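Local coordinates for putative exported protein (Bacteroides fragilis, PDB 3FZX), which is of unknown function but binds calcium and, being related to lipoprotein carriers, may bind lipid, at residues A[174-177]-A[178-181]; A[131-134]-A[135-138]. All blocks are in the same frame, centred on the assembly; numbering follows the deposited sequence.

Contact 1: A[174-177]-A[178-181]; sequences IWTP and KETI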
ATOM      1  N   ILE A 174     -10.171 -11.870 -11.734  1.00 41.80           N
ATOM      2  CA  ILE A 174     -10.437 -12.338 -10.376  1.00 41.17           C
ATOM      3  C   ILE A 174     -10.100 -13.823 -10.319  1.00 40.82           C
ATOM      4  O   ILE A 174     -10.681 -14.616 -11.052  1.00 43.74           O
ATOM      5  CB  ILE A 174     -11.897 -12.175 -10.017  1.00 41.72           C
ATOM      6  CG1 ILE A 174     -12.320 -10.715 -10.175  1.00 38.44           C
ATOM      7  CG2 ILE A 174     -12.151 -12.751  -8.610  1.00 38.54           C
ATOM      8  CD1 ILE A 174     -13.804 -10.539 -10.433  1.00 47.66           C
ATOM      9  N   TRP A 175      -9.149 -14.189  -9.478  1.00 37.29           N
ATOM     10  CA  TRP A 175      -8.735 -15.559  -9.333  1.00 34.82           C
ATOM     11  C   TRP A 175      -8.949 -16.018  -7.908  1.00 36.17           C
ATOM     12  O   TRP A 175      -8.673 -15.281  -6.978  1.00 38.53           O
ATOM     13  CB  TRP A 175      -7.273 -15.668  -9.658  1.00 33.86           C
ATOM     14  CG  TRP A 175      -6.759 -17.068  -9.488  1.00 40.40           C
ATOM     15  CD1 TRP A 175      -6.758 -18.034 -10.425  1.00 37.25           C
ATOM     16  CD2 TRP A 175      -6.197 -17.655  -8.300  1.00 39.26           C
ATOM     17  NE1 TRP A 175      -6.234 -19.183  -9.919  1.00 34.58           N
ATOM     18  CE2 TRP A 175      -5.884 -18.990  -8.611  1.00 42.99           C
ATOM     19  CE3 TRP A 175      -5.945 -17.185  -7.003  1.00 39.94           C
ATOM     20  CZ2 TRP A 175      -5.298 -19.876  -7.678  1.00 38.12           C
ATOM     21  CZ3 TRP A 175      -5.375 -18.061  -6.067  1.00 38.25           C
ATOM     22  CH2 TRP A 175      -5.067 -19.395  -6.409  1.00 39.02           C
ATOM     23  N   THR A 176      -9.493 -17.217  -7.751  1.00 38.04           N
ATOM     24  CA  THR A 176      -9.488 -17.961  -6.486  1.00 37.02           C
ATOM     25  C   THR A 176      -8.992 -19.338  -6.896  1.00 37.97           C
ATOM     26  O   THR A 176      -8.908 -19.624  -8.091  1.00 38.36           O
ATOM     27  CB  THR A 176     -10.881 -18.153  -5.848  1.00 36.99           C
ATOM     28  OG1 THR A 176     -11.649 -19.081  -6.640  1.00 38.61           O
ATOM     29  CG2 THR A 176     -11.595 -16.852  -5.710  1.00 31.46           C
ATOM     30  N   PRO A 177      -8.629 -20.187  -5.913  1.00 38.51           N
ATOM     31  CA  PRO A 177      -8.236 -21.559  -6.262  1.00 40.68           C
ATOM     32  C   PRO A 177      -9.338 -22.348  -6.984  1.00 40.68           C
ATOM     33  O   PRO A 177      -9.017 -23.293  -7.666  1.00 40.11           O
ATOM     34  CB  PRO A 177      -7.938 -22.197  -4.903  1.00 39.80           C
ATOM     35  CG  PRO A 177      -7.590 -21.029  -4.023  1.00 39.29           C
ATOM     36  CD  PRO A 177      -8.458 -19.921  -4.472  1.00 34.87           C
ATOM     37  N   LYS A 178     -10.604 -21.958  -6.826  1.00 41.85           N
ATOM     38  CA  LYS A 178     -11.718 -22.623  -7.503  1.00 44.56           C
ATOM     39  C   LYS A 178     -12.061 -22.069  -8.889  1.00 47.76           C
ATOM     40  O   LYS A 178     -12.634 -22.802  -9.686  1.00 47.46           O
ATOM     41  CB  LYS A 178     -12.968 -22.630  -6.608  1.00 44.83           C
ATOM     42  CG  LYS A 178     -12.787 -23.596  -5.421  1.00 49.67           C
ATOM     43  CD  LYS A 178     -13.941 -23.607  -4.415  1.00 52.93           C
ATOM     44  CE  LYS A 178     -13.768 -24.789  -3.453  1.00 61.99           C
ATOM     45  NZ  LYS A 178     -14.814 -24.900  -2.389  1.00 66.20           N
ATOM     46  N   GLU A 179     -11.721 -20.810  -9.197  1.00 50.64           N
ATOM     47  CA  GLU A 179     -12.045 -20.228 -10.522  1.00 51.61           C
ATOM     48  C   GLU A 179     -11.402 -18.887 -10.882  1.00 51.12           C
ATOM     49  O   GLU A 179     -11.012 -18.124 -10.008  1.00 51.89           O
ATOM     50  CB  GLU A 179     -13.553 -20.036 -10.655  1.00 52.61           C
ATOM     51  CG  GLU A 179     -14.193 -19.287  -9.503  1.00 55.76           C
ATOM     52  CD  GLU A 179     -15.639 -18.929  -9.784  1.00 63.82           C
ATOM     53  OE1 GLU A 179     -16.179 -19.367 -10.823  1.00 64.13           O
ATOM     54  OE2 GLU A 179     -16.238 -18.195  -8.969  1.00 73.10           O
ATOM     55  N   THR A 180     -11.314 -18.637 -12.190  1.00 49.39           N
ATOM     56  CA  THR A 180     -10.916 -17.361 -12.755  1.00 48.42           C
ATOM     57  C   THR A 180     -12.123 -16.743 -13.412  1.00 47.68           C
ATOM     58  O   THR A 180     -12.779 -17.400 -14.196  1.00 47.63           O
ATOM     59  CB  THR A 180      -9.862 -17.500 -13.846  1.00 47.16           C
ATOM     60  OG1 THR A 180      -8.678 -18.051 -13.281  1.00 53.85           O
ATOM     61  CG2 THR A 180      -9.520 -16.128 -14.456  1.00 48.93           C
ATOM     62  N   ILE A 181     -12.402 -15.486 -13.084  1.00 46.52           N
ATOM     63  CA  ILE A 181     -13.448 -14.705 -13.721  1.00 45.57           C
ATOM     64  C   ILE A 181     -12.719 -13.549 -14.413  1.00 45.34           C
ATOM     65  O   ILE A 181     -11.838 -12.947 -13.820  1.00 45.41           O
ATOM     66  CB  ILE A 181     -14.426 -14.114 -12.688  1.00 46.23           C
ATOM     67  CG1 ILE A 181     -15.085 -15.207 -11.850  1.00 47.60           C
ATOM     68  CG2 ILE A 181     -15.517 -13.296 -13.373  1.00 41.63           C
ATOM     69  CD1 ILE A 181     -15.917 -14.603 -10.724  1.00 50.06           C
TER

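Contact 2: A[131-134]-A[135-138]; sequences LYQK and GNKN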
ATOM      1  N   LEU A 131      -6.755 -11.125  -1.087  1.00 37.66           N
ATOM      2  CA  LEU A 131      -7.440 -11.422   0.165  1.00 35.88           C
ATOM      3  C   LEU A 131      -7.097 -12.850   0.576  1.00 34.51           C
ATOM      4  O   LEU A 131      -6.888 -13.724  -0.262  1.00 37.15           O
ATOM      5  CB  LEU A 131      -8.958 -11.247   0.031  1.00 35.65           C
ATOM      6  CG  LEU A 131      -9.414  -9.887  -0.510  1.00 38.57           C
ATOM      7  CD1 LEU A 131      -9.485  -9.876  -2.022  1.00 29.80           C
ATOM      8  CD2 LEU A 131     -10.755  -9.488   0.078  1.00 27.72           C
ATOM      9  N   TYR A 132      -6.991 -13.082   1.869  1.00 32.71           N
ATOM     10  CA  TYR A 132      -6.657 -14.422   2.365  1.00 34.66           C
ATOM     11  C   TYR A 132      -7.123 -14.578   3.780  1.00 34.59           C
ATOM     12  O   TYR A 132      -7.073 -13.637   4.545  1.00 34.36           O
ATOM     13  CB  TYR A 132      -5.151 -14.695   2.329  1.00 36.17           C
ATOM     14  CG  TYR A 132      -4.300 -13.460   2.324  1.00 38.50           C
ATOM     15  CD1 TYR A 132      -3.890 -12.826   3.505  1.00 38.38           C
ATOM     16  CD2 TYR A 132      -3.895 -12.926   1.101  1.00 45.50           C
ATOM     17  CE1 TYR A 132      -3.111 -11.671   3.435  1.00 40.01           C
ATOM     18  CE2 TYR A 132      -3.133 -11.798   1.016  1.00 48.01           C
ATOM     19  CZ  TYR A 132      -2.743 -11.168   2.156  1.00 46.71           C
ATOM     20  OH  TYR A 132      -1.987 -10.059   1.924  1.00 45.21           O
ATOM     21  N   GLN A 133      -7.575 -15.779   4.111  1.00 36.54           N
ATOM     22  CA  GLN A 133      -7.958 -16.124   5.473  1.00 37.99           C
ATOM     23  C   GLN A 133      -6.776 -16.718   6.245  1.00 37.67           C
ATOM     24  O   GLN A 133      -6.207 -17.731   5.843  1.00 37.01           O
ATOM     25  CB  GLN A 133      -9.103 -17.140   5.469  1.00 38.46           C
ATOM     26  CG  GLN A 133      -9.655 -17.429   6.867  1.00 36.53           C
ATOM     27  CD  GLN A 133     -10.864 -18.339   6.835  1.00 41.27           C
ATOM     28  OE1 GLN A 133     -11.523 -18.487   5.800  1.00 35.82           O
ATOM     29  NE2 GLN A 133     -11.161 -18.962   7.972  1.00 31.30           N
ATOM     30  N   LYS A 134      -6.455 -16.093   7.372  1.00 39.85           N
ATOM     31  CA  LYS A 134      -5.459 -16.593   8.300  1.00 42.17           C
ATOM     32  C   LYS A 134      -6.024 -17.870   8.917  1.00 41.67           C
ATOM     33  O   LYS A 134      -7.143 -17.863   9.414  1.00 41.32           O
ATOM     34  CB  LYS A 134      -5.176 -15.557   9.398  1.00 43.69           C
ATOM     35  CG  LYS A 134      -3.912 -15.861  10.192  1.00 53.03           C
ATOM     36  CD  LYS A 134      -3.844 -15.098  11.507  1.00 60.69           C
ATOM     37  CE  LYS A 134      -2.620 -15.537  12.319  1.00 64.16           C
ATOM     38  NZ  LYS A 134      -2.814 -15.256  13.770  1.00 68.87           N
ATOM     39  N   GLY A 135      -5.259 -18.954   8.854  1.00 41.11           N
ATOM     40  CA  GLY A 135      -5.704 -20.261   9.340  1.00 41.98           C
ATOM     41  C   GLY A 135      -6.416 -21.132   8.308  1.00 42.47           C
ATOM     42  O   GLY A 135      -6.774 -22.274   8.605  1.00 43.92           O
ATOM     43  N   ASN A 136      -6.615 -20.612   7.093  1.00 43.08           N
ATOM     44  CA  ASN A 136      -7.325 -21.345   6.037  1.00 41.89           C
ATOM     45  C   ASN A 136      -6.939 -20.803   4.655  1.00 39.45           C
ATOM     46  O   ASN A 136      -7.748 -20.174   3.951  1.00 37.20           O
ATOM     47  CB  ASN A 136      -8.828 -21.249   6.287  1.00 43.10           C
ATOM     48  CG  ASN A 136      -9.653 -21.920   5.213  1.00 44.71           C
ATOM     49  OD1 ASN A 136      -9.172 -22.770   4.473  1.00 36.90           O
ATOM     50  ND2 ASN A 136     -10.906 -21.508   5.110  1.00 54.90           N
ATOM     51  N   LYS A 137      -5.687 -21.088   4.295  1.00 37.37           N
ATOM     52  CA  LYS A 137      -5.050 -20.623   3.052  1.00 37.45           C
ATOM     53  C   LYS A 137      -5.847 -20.879   1.785  1.00 36.30           C
ATOM     54  O   LYS A 137      -5.732 -20.122   0.832  1.00 36.74           O
ATOM     55  CB  LYS A 137      -3.696 -21.289   2.872  1.00 38.45           C
ATOM     56  CG  LYS A 137      -2.647 -20.890   3.884  1.00 45.07           C
ATOM     57  CD  LYS A 137      -1.508 -21.888   3.879  1.00 48.33           C
ATOM     58  CE  LYS A 137      -0.609 -21.731   2.662  1.00 52.21           C
ATOM     59  NZ  LYS A 137       0.640 -21.032   3.030  1.00 52.28           N
ATOM     60  N   ASN A 138      -6.626 -21.955   1.752  1.00 36.12           N
ATOM     61  CA  ASN A 138      -7.431 -22.270   0.578  1.00 34.83           C
ATOM     62  C   ASN A 138      -8.448 -21.205   0.309  1.00 33.82           C
ATOM     63  O   ASN A 138      -8.868 -21.056  -0.826  1.00 30.76           O
ATOM     64  CB  ASN A 138      -8.179 -23.598   0.734  1.00 37.55           C
ATOM     65  CG  ASN A 138      -7.278 -24.795   0.600  1.00 43.68           C
ATOM     66  OD1 ASN A 138      -6.145 -24.692   0.129  1.00 58.66           O
ATOM     67  ND2 ASN A 138      -7.789 -25.951   0.988  1.00 58.32           N
TER

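Contact 1: A[174-177]-A[178-181]
Ile174 and Ile181 form an antiparallel hydrogen-bonded pair, closed by Ile174 N to Ile181 O at 2.9 Å and Ile181 N to Ile174 O at 2.8 Å. Next come Trp175 and Thr180, a non-hydrogen-bonded pair with CA atoms 4.4 Å apart, and then a two-residue reversal through Pro177 and Lys178, whose backbone angles fit a type I turn. Thr176 N to Glu179 O is a straight 2.9 Å bond; the return bond, Glu179 N to Thr176 O, is bent, its donor well above the carbonyl plane.

The Thr176 hydroxyl adds side-chain bonds to the turn. With chi1 at 70°, Thr176 OG1 sits between the backbone N and the carbonyl carbon and accepts a 3.1 Å hydrogen bond from Glu179 N, together with a weak one from Lys178 N. Thr180 OG1 meets the edge of the indole at Trp175 CD1, 3.4 Å away, while on the opposite face of the hairpin Ile174 CB packs beside Ile181 CB.

Those two isoleucines touch Thr90 of helix 89-94. Across the sheet, Trp175 pairs through its backbone with Glu142 of strand 136-158, and its side chain packs on Arg140 and on Pro45 of the second subunit.

Contact 2: A[131-134]-A[135-138]
Gln133 and Asn136 face each other across a type II beta turn, closed by a 3.2 Å bond from Asn136 N to Gln133 O whose donor stands above the carbonyl plane. Their side chains leave the turn on the same face and meet through their amides.

Asn136 CB lies over one flat face of the Gln133 amide, 3.6 Å from Gln133 CD and almost directly above it. The Gln133 chain is extended, with CG anti to the backbone N (chi1 -174°), which carries its carboxamide across the Asn136 side chain. From that same face, Asn136 ND2 reaches Gln133 OE1 at 3.2 Å. The bond is weak: the N-H is bent away from the acceptor, and ND2 approaches from above the glutamine amide plane, the two planes being 78° apart. Gln133 OE1 has a stronger partner in Asn139 ND2 and a further weak one in Asn96 ND2, so three amide donors, two of them weak, share this oxygen, which would be expected to restrict rotation of the carboxamide.

The turn links strand 127-133 to strand 136-158, successive antiparallel strands of the closed barrel. Gly135 takes the third position of the turn with phi at 90°, the positive value for which type II turns favour glycine. Beyond Asn136 the chain bends at Lys137 and Asn138.

The second subunit covers another side of the hairpin: Lys137 NZ bonds to Ala41 O of that subunit, and Lys137 makes a cation-pi contact with its Tyr42. That same Tyr42 stacks on Tyr132, whose OH is hydrogen-bonded to Glu49 OE2, also of the second subunit.

How the contacts relate
The two contacts are turns of alternate hairpins, separated by the one that joins 136-158 to 161-175. Strands 136-158 and 161-175 are antiparallel neighbours, so the start of the first and the end of the second fall at the same end of the sheet, and both turns lie on the same side of the chain's centre, with their own centres about 15 Å apart. They touch directly where Pro177 CG packs against Asn138 O at 3.4 Å. Arg140 supplies a second connection, its NH1 bonding to Lys137 O of contact 2 while its side chain packs on Pro177 of contact 1. Both also meet the second subunit, contact 2 more extensively. Neither lies at the calcium sites formed by Gly119, Asp121 and Asp122.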